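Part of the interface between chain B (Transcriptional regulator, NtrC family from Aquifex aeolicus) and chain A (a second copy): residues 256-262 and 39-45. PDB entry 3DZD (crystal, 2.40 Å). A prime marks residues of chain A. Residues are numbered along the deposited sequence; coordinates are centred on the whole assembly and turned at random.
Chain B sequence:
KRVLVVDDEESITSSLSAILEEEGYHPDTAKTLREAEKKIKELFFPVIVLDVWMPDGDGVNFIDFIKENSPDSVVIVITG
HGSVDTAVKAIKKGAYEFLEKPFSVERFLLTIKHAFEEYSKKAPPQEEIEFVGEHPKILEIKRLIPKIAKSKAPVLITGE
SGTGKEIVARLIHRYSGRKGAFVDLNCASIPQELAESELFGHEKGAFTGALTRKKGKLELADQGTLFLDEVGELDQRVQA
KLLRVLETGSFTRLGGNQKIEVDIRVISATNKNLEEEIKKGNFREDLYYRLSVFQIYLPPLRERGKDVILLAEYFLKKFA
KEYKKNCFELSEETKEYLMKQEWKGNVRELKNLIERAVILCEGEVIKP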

# COMPACT_ATOMS: atom_id res chain seq x y z
N GLY B 256 5.71 17.51 -21.92
CA GLY B 256 6.56 16.38 -22.20
C GLY B 256 6.28 15.83 -23.57
O GLY B 256 5.18 15.97 -24.10
N ASN B 257 7.29 15.20 -24.16
CA ASN B 257 7.16 14.65 -25.49
C ASN B 257 7.47 13.15 -25.50
O ASN B 257 7.28 12.46 -26.50
CB ASN B 257 8.06 15.40 -26.46
CG ASN B 257 7.36 15.73 -27.76
OD1 ASN B 257 6.53 14.96 -28.24
ND2 ASN B 257 7.69 16.88 -28.34
N GLN B 258 7.95 12.66 -24.36
CA GLN B 258 8.26 11.25 -24.22
C GLN B 258 7.00 10.40 -24.20
O GLN B 258 6.10 10.62 -23.38
CB GLN B 258 9.05 11.01 -22.94
CG GLN B 258 9.55 9.59 -22.81
CD GLN B 258 10.26 9.37 -21.50
OE1 GLN B 258 9.73 9.67 -20.43
NE2 GLN B 258 11.48 8.83 -21.58
N LYS B 259 6.94 9.43 -25.10
CA LYS B 259 5.77 8.58 -25.24
C LYS B 259 5.78 7.51 -24.15
O LYS B 259 6.73 6.73 -24.04
CB LYS B 259 5.75 7.96 -26.64
CG LYS B 259 4.50 7.18 -26.99
CD LYS B 259 4.53 6.78 -28.46
CE LYS B 259 3.45 5.77 -28.80
NZ LYS B 259 3.82 4.39 -28.39
N ILE B 260 4.73 7.48 -23.34
CA ILE B 260 4.62 6.53 -22.24
C ILE B 260 3.46 5.54 -22.43
O ILE B 260 2.34 5.94 -22.75
CB ILE B 260 4.45 7.25 -20.90
CG1 ILE B 260 5.54 8.30 -20.71
CG2 ILE B 260 4.46 6.24 -19.74
CD1 ILE B 260 5.42 9.09 -19.43
N GLU B 261 3.72 4.25 -22.25
CA GLU B 261 2.70 3.26 -22.53
C GLU B 261 2.09 2.66 -21.27
O GLU B 261 2.80 2.26 -20.36
CB GLU B 261 3.23 2.16 -23.44
CG GLU B 261 3.49 2.65 -24.85
CD GLU B 261 4.22 1.64 -25.70
OE1 GLU B 261 4.42 0.50 -25.23
OE2 GLU B 261 4.59 1.99 -26.84
N VAL B 262 0.76 2.60 -21.23
CA VAL B 262 0.06 2.10 -20.05
C VAL B 262 -0.75 0.85 -20.31
O VAL B 262 -1.29 0.65 -21.40
CB VAL B 262 -0.87 3.17 -19.44
CG1 VAL B 262 -0.10 4.03 -18.45
CG2 VAL B 262 -1.54 4.02 -20.53
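Chain A, residues 39-45: KIKELFF

The end of a helix is a natural place for a second chain to dock, because the last carbonyl groups lack the amide partners that a further turn would supply. The contact between these two copies of an NtrC-family regulator illustrates the principle. In chain A, Lys39′ to Glu42′ form the last turn of a helix that begins earlier in the chain; the amide of Leu43′ still bonds back to the carbonyl of Lys39′ (Leu43′ N to Lys39′ O, 2.9 Å), but Leu43′ itself, at phi/psi -148/147, has left the helical region, and Phe44′ and Phe45′ continue extended. Chain B, extended from Gln258 to Val262, offers its backbone to this exit.

The two backbones run in the same direction, with Gln258 beside Glu42′ (CA to CA 4.8 Å), Lys259 beside Leu43′ (4.5 Å between CA atoms) and Ile260 beside Phe44′ (5.3 Å between CA atoms). The register includes a single bridge in which Lys259 uses both of its backbone polar groups: Lys259 N donates to Glu42′ O at 3.0 Å, and Lys259 O accepts from Phe44′ N at 2.9 Å. One residue of chain B thus spans Leu43′, bonding to the residues before and after it, as in a parallel sheet. Leu43′ also touches Lys259: Leu43′ CA lies 3.6 Å from Lys259 O in a CA-H...O contact, and although the CA-to-CB bond of Leu43′ points away, the side chain turns back to bring CD1 within 3.3 Å of that same oxygen.

Gln258 covers the most surface. Its CA-to-CB bond points sideways, yet with chi1 and chi2 both t the chain reaches out to chain A, where Gln258 NE2 donates to Ile40′ O at 2.8 Å. Main chain and side chain of neighbouring chain B residues therefore engage two carbonyls of the final helical turn, while Gln258 CA approaches a third, Lys41′ O, at 3.4 Å.

Phe44′, the largest contributor from chain A, starts toward chain B, but its chi1 of 177° carries the ring away, so that its CB makes much of the close packing. Phe44′ CB lies 3.9 Å from Gln258 CD and 4.1 Å from Ile260 CG1, the latter an apolar contact with the buried Ile260, on the face it shares with Gln258. On the face of Lys259 and Glu261, the end of the Lys259 side chain leads away from chain A, and Lys259 NZ forms a salt bridge with Glu261 OE2 at 3.0 Å. Two backbone hydrogen bonds and one from the Gln258 side chain join the two stretches.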

# COMPACT_ATOMS: atom_id res chain seq x y z
N LYS A 39 16.24 7.86 -28.73
CA LYS A 39 15.14 6.97 -28.37
C LYS A 39 14.61 7.15 -26.95
O LYS A 39 13.42 6.99 -26.70
CB LYS A 39 15.51 5.51 -28.66
CG LYS A 39 15.31 5.15 -30.12
CD LYS A 39 16.11 3.94 -30.55
CE LYS A 39 15.75 3.59 -31.98
NZ LYS A 39 16.73 2.66 -32.57
N ILE A 40 15.50 7.52 -26.02
CA ILE A 40 15.10 7.71 -24.63
C ILE A 40 14.14 8.90 -24.48
O ILE A 40 13.10 8.79 -23.84
CB ILE A 40 16.34 7.87 -23.72
CG1 ILE A 40 17.12 6.55 -23.66
CG2 ILE A 40 15.94 8.33 -22.34
CD1 ILE A 40 18.42 6.65 -22.91
N LYS A 41 14.51 10.02 -25.10
CA LYS A 41 13.70 11.24 -25.03
C LYS A 41 12.40 11.07 -25.79
O LYS A 41 11.41 11.75 -25.53
CB LYS A 41 14.49 12.42 -25.61
CG LYS A 41 15.73 12.80 -24.82
CD LYS A 41 16.77 13.49 -25.68
CE LYS A 41 16.28 14.84 -26.18
NZ LYS A 41 17.26 15.51 -27.08
N GLU A 42 12.41 10.13 -26.72
CA GLU A 42 11.29 9.90 -27.63
C GLU A 42 10.25 8.97 -27.01
O GLU A 42 9.04 9.17 -27.17
CB GLU A 42 11.84 9.30 -28.93
CG GLU A 42 10.85 9.17 -30.07
CD GLU A 42 11.49 8.53 -31.30
OE1 GLU A 42 12.18 7.50 -31.14
OE2 GLU A 42 11.29 9.05 -32.41
N LEU A 43 10.73 7.95 -26.30
CA LEU A 43 9.86 6.90 -25.80
C LEU A 43 10.37 6.35 -24.47
O LEU A 43 11.57 6.31 -24.22
CB LEU A 43 9.72 5.80 -26.86
CG LEU A 43 9.33 4.38 -26.45
CD1 LEU A 43 7.90 4.33 -25.90
CD2 LEU A 43 9.47 3.45 -27.65
N PHE A 44 9.45 5.94 -23.61
CA PHE A 44 9.84 5.44 -22.29
C PHE A 44 10.11 3.94 -22.27
O PHE A 44 9.22 3.14 -22.57
CB PHE A 44 8.80 5.79 -21.24
CG PHE A 44 9.12 5.23 -19.88
CD1 PHE A 44 10.12 5.79 -19.11
CD2 PHE A 44 8.44 4.13 -19.40
CE1 PHE A 44 10.43 5.27 -17.88
CE2 PHE A 44 8.75 3.60 -18.16
CZ PHE A 44 9.75 4.18 -17.40
N PHE A 45 11.33 3.57 -21.90
CA PHE A 45 11.69 2.17 -21.68
C PHE A 45 11.79 1.92 -20.19
O PHE A 45 12.64 2.52 -19.53
CB PHE A 45 13.02 1.83 -22.33
CG PHE A 45 13.05 2.03 -23.82
CD1 PHE A 45 12.58 1.04 -24.67
CD2 PHE A 45 13.55 3.19 -24.37
CE1 PHE A 45 12.60 1.21 -26.04
CE2 PHE A 45 13.58 3.38 -25.74
CZ PHE A 45 13.11 2.39 -26.58